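PDB 3GHD: a cystathionine beta-synthase domain protein fused to a Zn-ribbon-like domain from Pyrococcus furiosus, which is of unknown function but probably binds nucleotides through its CBS domain and metal through a fused Zn-ribbon-like domain. Local coordinates for residues A26-M29 and I34-V37. Sequence-based numbering, arbitrary orientation.
Sequences AVVM and ILGV
Ile-34 touches both Val-27 and Met-29 across an antiparallel hairpin in the CBS domain, and its two branches divide the work. CG2, anti to the backbone N, reaches back to Val-27 CG1 at 3.6 Å, the two side chains meeting at a slant. CG1 and CD1 turn instead to the selenomethionine at position 29, whose side chain passes at an angle to them, stays extended beyond CG (chi2 -169°) and brings its terminal methyl over both; the approach of Met-29 CE to Ile-34 CG1, 3.4 Å, is tighter than usual for two carbons. Val-37 continues the same face beside Val-27, though their methyls, CG2 to CG2, only graze at 4.5 Å.

Beneath this row the register slips by one residue: a classic beta bulge sets two residues, Leu-35 and Gly-36, opposite the single Val-28. Leu-35 N donates to Val-28 O (2.8 Å), almost in line with the C=O bond, whereas Val-28 N reaches Gly-36 O (2.9 Å) from above the carbonyl plane. Val-28 points to the opposite face, where its CG1 is 4.3 Å from CD1 of Leu-35, which leaves the bulge at the strand's flank; the Val-28 side chain also packs against Val-5 of the neighbouring parallel strand and Met-63. Both backbone polar groups of Val-28 are thus satisfied within the hairpin despite the bulge, while aliphatic contacts hold the face carrying Ile-34 together without any polar side chain.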
loop_
_atom_site.group_PDB
_atom_site.type_symbol
_atom_site.label_atom_id
_atom_site.label_comp_id
_atom_site.label_asym_id
_atom_site.label_seq_id
_atom_site.Cartn_x
_atom_site.Cartn_y
_atom_site.Cartn_z
ATOM N N ALA A 26 -7.603 -4.377 -17.819
ATOM C CA ALA A 26 -8.985 -4.788 -18.000
ATOM C C ALA A 26 -9.189 -4.931 -19.479
ATOM O O ALA A 26 -9.038 -3.934 -20.204
ATOM C CB ALA A 26 -9.975 -3.717 -17.479
ATOM N N VAL A 27 -9.501 -6.148 -19.909
ATOM C CA VAL A 27 -9.711 -6.500 -21.311
ATOM C C VAL A 27 -11.198 -6.350 -21.578
ATOM O O VAL A 27 -12.024 -7.007 -20.946
ATOM C CB VAL A 27 -9.221 -7.902 -21.653
ATOM C CG1 VAL A 27 -9.600 -8.266 -23.075
ATOM C CG2 VAL A 27 -7.687 -7.991 -21.450
ATOM N N VAL A 28 -11.517 -5.411 -22.450
ATOM C CA VAL A 28 -12.897 -5.048 -22.762
ATOM C C VAL A 28 -13.446 -5.963 -23.859
ATOM O O VAL A 28 -12.944 -5.959 -25.005
ATOM C CB VAL A 28 -13.011 -3.546 -23.169
ATOM C CG1 VAL A 28 -14.453 -3.169 -23.467
ATOM C CG2 VAL A 28 -12.397 -2.641 -22.033
HETATM N N MSE A 29 -14.456 -6.755 -23.484
HETATM C CA MSE A 29 -15.120 -7.691 -24.401
HETATM C C MSE A 29 -16.600 -7.403 -24.553
HETATM O O MSE A 29 -17.316 -7.184 -23.570
HETATM C CB MSE A 29 -14.970 -9.135 -23.904
HETATM C CG MSE A 29 -13.630 -9.756 -24.173
HETATM SE SE MSE A 29 -13.711 -11.700 -23.813
HETATM C CE MSE A 29 -11.853 -12.237 -24.179
ATOM N N ILE A 34 -13.019 -9.138 -28.436
ATOM C CA ILE A 34 -12.130 -8.264 -27.655
ATOM C C ILE A 34 -11.978 -6.921 -28.367
ATOM O O ILE A 34 -11.371 -6.837 -29.452
ATOM C CB ILE A 34 -10.726 -8.854 -27.451
ATOM C CG1 ILE A 34 -10.840 -10.234 -26.797
ATOM C CG2 ILE A 34 -9.845 -7.857 -26.636
ATOM C CD1 ILE A 34 -9.492 -10.859 -26.433
ATOM N N LEU A 35 -12.537 -5.882 -27.750
ATOM C CA LEU A 35 -12.539 -4.536 -28.319
ATOM C C LEU A 35 -11.243 -3.761 -28.010
ATOM O O LEU A 35 -10.758 -2.974 -28.825
ATOM C CB LEU A 35 -13.752 -3.741 -27.790
ATOM C CG LEU A 35 -15.161 -4.279 -28.054
ATOM C CD1 LEU A 35 -16.186 -3.332 -27.433
ATOM C CD2 LEU A 35 -15.436 -4.441 -29.541
ATOM N N GLY A 36 -10.698 -3.957 -26.828
ATOM C CA GLY A 36 -9.515 -3.216 -26.403
ATOM C C GLY A 36 -9.058 -3.586 -24.993
ATOM O O GLY A 36 -9.507 -4.590 -24.423
ATOM N N VAL A 37 -8.199 -2.744 -24.440
ATOM C CA VAL A 37 -7.645 -2.921 -23.106
ATOM C C VAL A 37 -7.590 -1.542 -22.370
ATOM O O VAL A 37 -7.368 -0.485 -23.005
ATOM C CB VAL A 37 -6.247 -3.584 -23.249
ATOM C CG1 VAL A 37 -5.316 -2.642 -24.020
ATOM C CG2 VAL A 37 -5.630 -4.038 -21.878
#